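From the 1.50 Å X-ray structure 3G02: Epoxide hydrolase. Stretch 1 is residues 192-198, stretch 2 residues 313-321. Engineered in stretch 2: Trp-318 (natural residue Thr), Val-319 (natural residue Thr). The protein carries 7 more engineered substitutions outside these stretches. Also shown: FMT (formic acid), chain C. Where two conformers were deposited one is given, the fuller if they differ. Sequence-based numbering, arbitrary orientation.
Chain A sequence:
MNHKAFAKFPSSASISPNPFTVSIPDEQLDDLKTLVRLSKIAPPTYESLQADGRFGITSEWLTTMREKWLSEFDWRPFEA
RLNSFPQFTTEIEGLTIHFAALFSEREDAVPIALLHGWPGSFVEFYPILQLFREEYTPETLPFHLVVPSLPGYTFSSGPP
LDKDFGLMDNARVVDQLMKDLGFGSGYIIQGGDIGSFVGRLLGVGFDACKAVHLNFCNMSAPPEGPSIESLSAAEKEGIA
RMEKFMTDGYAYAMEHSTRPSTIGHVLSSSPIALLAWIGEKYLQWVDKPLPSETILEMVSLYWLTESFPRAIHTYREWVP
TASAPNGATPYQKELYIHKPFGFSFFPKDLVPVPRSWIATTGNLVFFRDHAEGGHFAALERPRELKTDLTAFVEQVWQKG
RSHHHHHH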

ATOM      1  N   GLY A 192     -15.221  18.227  -1.765  1.00  8.60           N
ATOM      2  CA  GLY A 192     -13.900  18.064  -1.170  1.00  8.51           C
ATOM      3  C   GLY A 192     -13.323  16.747  -1.648  1.00  8.28           C
ATOM      4  O   GLY A 192     -14.056  15.896  -2.159  1.00  8.12           O
ATOM      5  N   ASP A 193     -12.011  16.589  -1.494  1.00  7.82           N
ATOM      6  CA  ASP A 193     -11.324  15.347  -1.845  1.00  7.88           C
ATOM      7  C   ASP A 193     -11.654  14.923  -3.286  1.00  8.28           C
ATOM      8  O   ASP A 193     -11.673  15.764  -4.192  1.00  8.29           O
ATOM      9  N   ILE A 194     -11.921  13.637  -3.510  1.00  8.44           N
ATOM     10  CA  ILE A 194     -12.283  13.151  -4.843  1.00  8.94           C
ATOM     11  C   ILE A 194     -13.529  13.880  -5.351  1.00  9.20           C
ATOM     12  O   ILE A 194     -13.623  14.214  -6.532  1.00  9.18           O
ATOM     13  N   GLY A 195     -14.454  14.172  -4.439  1.00  9.22           N
ATOM     14  CA  GLY A 195     -15.644  14.955  -4.768  1.00  9.57           C
ATOM     15  C   GLY A 195     -15.348  16.309  -5.396  1.00  9.91           C
ATOM     16  O   GLY A 195     -16.167  16.824  -6.155  1.00 10.07           O
ATOM     17  N   SER A 196     -14.198  16.895  -5.061  0.50  9.86           N
ATOM     18  CA  SER A 196     -13.766  18.150  -5.685  0.50  9.78           C
ATOM     19  C   SER A 196     -13.555  17.959  -7.175  0.50 10.22           C
ATOM     20  O   SER A 196     -14.015  18.771  -7.980  0.50 10.09           O
ATOM     21  N   PHE A 197     -12.865  16.880  -7.541  1.00 10.47           N
ATOM     22  CA  PHE A 197     -12.584  16.625  -8.949  1.00 11.02           C
ATOM     23  C   PHE A 197     -13.867  16.309  -9.707  1.00 11.09           C
ATOM     24  O   PHE A 197     -14.050  16.786 -10.824  1.00 10.99           O
ATOM     25  N   VAL A 198     -14.756  15.529  -9.093  1.00 10.78           N
ATOM     26  CA  VAL A 198     -16.096  15.317  -9.647  1.00 10.92           C
ATOM     27  C   VAL A 198     -16.797  16.669  -9.820  1.00 11.15           C
ATOM     28  O   VAL A 198     -17.358  16.949 -10.885  1.00 11.35           O
ATOM     29  N   HIS A 313     -12.000   2.730  -7.262  1.00  7.61           N
ATOM     30  CA  HIS A 313     -11.909   2.696  -8.729  1.00  7.80           C
ATOM     31  C   HIS A 313     -11.399   3.998  -9.336  1.00  7.98           C
ATOM     32  O   HIS A 313     -10.717   3.983 -10.361  1.00  8.43           O
ATOM     33  N   THR A 314     -11.717   5.119  -8.696  1.00  8.03           N
ATOM     34  CA  THR A 314     -11.360   6.425  -9.235  1.00  8.21           C
ATOM     35  C   THR A 314      -9.873   6.735  -9.142  1.00  8.05           C
ATOM     36  O   THR A 314      -9.378   7.586  -9.875  1.00  8.94           O
ATOM     37  N   TYR A 315      -9.159   6.057  -8.246  1.00  8.20           N
ATOM     38  CA  TYR A 315      -7.759   6.403  -8.013  1.00  7.67           C
ATOM     39  C   TYR A 315      -6.865   6.285  -9.243  1.00  8.19           C
ATOM     40  O   TYR A 315      -5.965   7.094  -9.427  1.00  8.44           O
ATOM     41  N   ARG A 316      -7.118   5.291 -10.087  1.00  8.73           N
ATOM     42  CA  ARG A 316      -6.298   5.123 -11.292  1.00  9.64           C
ATOM     43  C   ARG A 316      -6.435   6.296 -12.267  1.00 10.44           C
ATOM     44  O   ARG A 316      -5.564   6.496 -13.112  1.00 10.67           O
ATOM     45  N   GLU A 317      -7.512   7.070 -12.131  1.00 11.02           N
ATOM     46  CA  GLU A 317      -7.674   8.322 -12.882  1.00 12.13           C
ATOM     47  C   GLU A 317      -7.320   9.557 -12.048  1.00 12.66           C
ATOM     48  O   GLU A 317      -6.830  10.553 -12.584  1.00 13.22           O
ATOM     49  N   TRP A 318      -7.577   9.497 -10.743  1.00 13.21           N
ATOM     50  CA  TRP A 318      -7.416  10.666  -9.871  1.00 14.13           C
ATOM     51  C   TRP A 318      -5.959  10.977  -9.513  1.00 14.92           C
ATOM     52  O   TRP A 318      -5.584  12.148  -9.416  1.00 14.95           O
ATOM     53  N   VAL A 319      -5.162   9.929  -9.316  0.50 15.42           N
ATOM     54  CA  VAL A 319      -3.744  10.075  -8.979  0.50 16.15           C
ATOM     55  C   VAL A 319      -2.950  10.841 -10.067  0.50 17.10           C
ATOM     56  O   VAL A 319      -2.215  11.775  -9.735  0.50 17.21           O
ATOM     57  N   PRO A 320      -3.115  10.469 -11.360  1.00 17.84           N
ATOM     58  CA  PRO A 320      -2.484  11.239 -12.456  1.00 18.98           C
ATOM     59  C   PRO A 320      -2.809  12.739 -12.459  1.00 20.16           C
ATOM     60  O   PRO A 320      -1.956  13.540 -12.849  1.00 20.79           O
ATOM     61  N   THR A 321      -4.014  13.111 -12.021  1.00 20.99           N
ATOM     62  CA  THR A 321      -4.425  14.521 -11.981  1.00 21.68           C
ATOM     63  C   THR A 321      -3.731  15.277 -10.850  1.00 21.93           C
ATOM     64  O   THR A 321      -3.603  16.505 -10.893  1.00 22.41           O
TER

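Touching residues of the two stretches are at least 120 positions apart in sequence; together the stretches bury 345 Å², and the contact is built around Ile-194 and the engineered Trp-318, whose CA atoms lie 7.4 Å apart. Trp-318 (chi1 t, chi2 61°) leaves its backbone sideways, but its indole reaches across to the first stretch. Ile-194, also starting sideways, adopts chi1 m, which lays CG1 over one face of the indole, 3.7 Å from the centroid of the Trp-318 six-membered ring and only 10° off its normal, a CH-pi contact. With chi2 t, CD1 continues beyond it into the hollow between Thr-314 and Tyr-315: Ile-194 CD1 is 3.7 Å from Thr-314 OG1 and equally 3.7 Å from Tyr-315 CE1. Thr-314 (chi1 p) points toward the first stretch, whereas Tyr-315 (chi1 m) starts sideways and brings its ring in alongside.

One turn along the first helix, Phe-197 (chi1 t) points toward the second stretch. Its CB meets the edge of the indole, 3.9 Å from Trp-318 CD1, while its CZ lies 3.7 Å from Thr-321 CG2. Thr-321 (chi1 p) directs this methyl at the phenyl ring as its OG1 donates a hydrogen bond to Trp-318 O (2.6 Å).

No direct hydrogen bond joins the stretches; polar links run through small molecules. A water donates to Asp-193 O (2.9 Å) and accepts from Trp-318 NE1 (2.9 Å), so the indole nitrogen is satisfied. Asp-193 (chi1 t) receives Ile-194 N on OD2 at 2.9 Å, while its OD1 approaches formic acid O1 to 2.5 Å, a separation suggesting that an acid group holds a proton between them. Tyr-315 OH donates to formic acid O2 at 2.6 Å, and Trp-318 CZ3 lies 3.5 Å from formic acid C.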

ATOM      1  CB  ASP A 193     -11.669  14.260  -0.824  1.00  7.46           C
ATOM      2  CG  ASP A 193     -10.634  13.172  -0.777  1.00  7.89           C
ATOM      3  OD1 ASP A 193      -9.523  13.451  -0.293  1.00  7.90           O
ATOM      4  OD2 ASP A 193     -10.925  12.051  -1.240  1.00  7.38           O
ATOM      5  CB  ILE A 194     -12.468  11.619  -4.852  1.00  8.85           C
ATOM      6  CG1 ILE A 194     -11.126  10.939  -4.565  1.00  9.07           C
ATOM      7  CG2 ILE A 194     -13.039  11.134  -6.196  1.00  9.37           C
ATOM      8  CD1 ILE A 194     -11.239   9.482  -4.146  1.00  9.77           C
ATOM      9  CB  SER A 196     -12.483  18.687  -5.050  0.50  9.90           C
ATOM     10  OG  SER A 196     -12.745  19.331  -3.819  0.50  8.79           O
ATOM     11  CB  PHE A 197     -11.514  15.550  -9.178  1.00 11.70           C
ATOM     12  CG  PHE A 197     -10.912  15.611 -10.558  1.00 13.46           C
ATOM     13  CD1 PHE A 197      -9.790  16.398 -10.806  1.00 15.29           C
ATOM     14  CD2 PHE A 197     -11.502  14.929 -11.619  1.00 14.15           C
ATOM     15  CE1 PHE A 197      -9.246  16.479 -12.089  1.00 16.92           C
ATOM     16  CE2 PHE A 197     -10.962  14.999 -12.907  1.00 15.59           C
ATOM     17  CZ  PHE A 197      -9.836  15.776 -13.138  1.00 15.37           C
ATOM     18  CB  VAL A 198     -16.933  14.354  -8.777  1.00 10.71           C
ATOM     19  CG1 VAL A 198     -18.351  14.192  -9.330  1.00 10.61           C
ATOM     20  CG2 VAL A 198     -16.249  12.995  -8.694  1.00 11.29           C
ATOM     21  CB  HIS A 313     -13.249   2.287  -9.373  1.00  7.92           C
ATOM     22  CG  HIS A 313     -14.366   3.269  -9.162  1.00  8.34           C
ATOM     23  ND1 HIS A 313     -15.156   3.268  -8.031  1.00  8.53           N
ATOM     24  CD2 HIS A 313     -14.844   4.261  -9.952  1.00  8.74           C
ATOM     25  CE1 HIS A 313     -16.059   4.229  -8.127  1.00  9.35           C
ATOM     26  NE2 HIS A 313     -15.893   4.845  -9.283  1.00  8.69           N
ATOM     27  CB  THR A 314     -12.108   7.552  -8.516  1.00  8.41           C
ATOM     28  OG1 THR A 314     -11.937   7.390  -7.108  1.00  8.85           O
ATOM     29  CG2 THR A 314     -13.595   7.509  -8.861  1.00  8.75           C
ATOM     30  CB  TYR A 315      -7.177   5.601  -6.849  1.00  7.20           C
ATOM     31  CG  TYR A 315      -7.521   6.199  -5.509  1.00  6.60           C
ATOM     32  CD1 TYR A 315      -8.770   5.978  -4.931  1.00  6.05           C
ATOM     33  CD2 TYR A 315      -6.605   7.000  -4.826  1.00  5.79           C
ATOM     34  CE1 TYR A 315      -9.094   6.532  -3.698  1.00  5.76           C
ATOM     35  CE2 TYR A 315      -6.919   7.562  -3.596  1.00  6.60           C
ATOM     36  CZ  TYR A 315      -8.165   7.325  -3.040  1.00  6.11           C
ATOM     37  OH  TYR A 315      -8.491   7.871  -1.819  1.00  6.53           O
ATOM     38  CB  ARG A 316      -6.564   3.783 -11.977  1.00  9.45           C
ATOM     39  CG  ARG A 316      -8.010   3.508 -12.326  1.00  9.71           C
ATOM     40  CD  ARG A 316      -8.113   2.107 -12.864  1.00 10.43           C
ATOM     41  NE  ARG A 316      -9.480   1.638 -13.063  1.00 10.98           N
ATOM     42  CZ  ARG A 316     -10.207   1.009 -12.142  1.00 11.11           C
ATOM     43  NH1 ARG A 316      -9.718   0.798 -10.924  1.00 10.24           N
ATOM     44  NH2 ARG A 316     -11.432   0.598 -12.436  1.00 11.62           N
ATOM     45  CB  GLU A 317      -9.102   8.464 -13.406  1.00 12.24           C
ATOM     46  CG  GLU A 317      -9.490   7.446 -14.462  1.00 13.65           C
ATOM     47  CD  GLU A 317     -10.746   7.834 -15.221  1.00 16.09           C
ATOM     48  OE1 GLU A 317     -11.460   8.756 -14.767  1.00 17.26           O
ATOM     49  OE2 GLU A 317     -11.011   7.214 -16.274  1.00 18.10           O
ATOM     50  CB  TRP A 318      -8.268  10.501  -8.606  1.00 13.98           C
ATOM     51  CG  TRP A 318      -8.371  11.728  -7.729  1.00 13.90           C
ATOM     52  CD1 TRP A 318      -8.885  12.952  -8.073  1.00 13.86           C
ATOM     53  CD2 TRP A 318      -7.981  11.830  -6.356  1.00 13.44           C
ATOM     54  NE1 TRP A 318      -8.825  13.809  -7.000  1.00 13.57           N
ATOM     55  CE2 TRP A 318      -8.275  13.147  -5.934  1.00 13.85           C
ATOM     56  CE3 TRP A 318      -7.406  10.937  -5.439  1.00 13.78           C
ATOM     57  CZ2 TRP A 318      -8.012  13.593  -4.635  1.00 13.94           C
ATOM     58  CZ3 TRP A 318      -7.142  11.383  -4.152  1.00 14.05           C
ATOM     59  CH2 TRP A 318      -7.449  12.702  -3.762  1.00 14.31           C
ATOM     60  CB  VAL A 319      -3.101   8.707  -8.594  0.50 15.99           C
ATOM     61  CG1 VAL A 319      -1.586   8.804  -8.522  0.50 15.69           C
ATOM     62  CG2 VAL A 319      -3.659   8.217  -7.263  0.50 15.55           C
ATOM     63  CB  PRO A 320      -3.054  10.584 -13.720  1.00 19.17           C
ATOM     64  CG  PRO A 320      -3.373   9.201 -13.311  1.00 18.53           C
ATOM     65  CD  PRO A 320      -3.873   9.320 -11.905  1.00 18.08           C
ATOM     66  CB  THR A 321      -5.964  14.692 -11.852  1.00 21.88           C
ATOM     67  OG1 THR A 321      -6.395  14.323 -10.534  1.00 22.34           O
ATOM     68  CG2 THR A 321      -6.702  13.860 -12.897  1.00 22.22           C
TER
HETATM   69  C   FMT C 408      -7.931  10.753  -0.809  1.00  8.42           C
HETATM   70  O1  FMT C 408      -7.622  11.857  -0.373  1.00  8.55           O
HETATM   71  O2  FMT C 408      -7.104   9.852  -0.958  1.00  8.44           O
HETATM   72  O   HOH W   1      -9.663  16.498  -6.221  1.00 14.78           O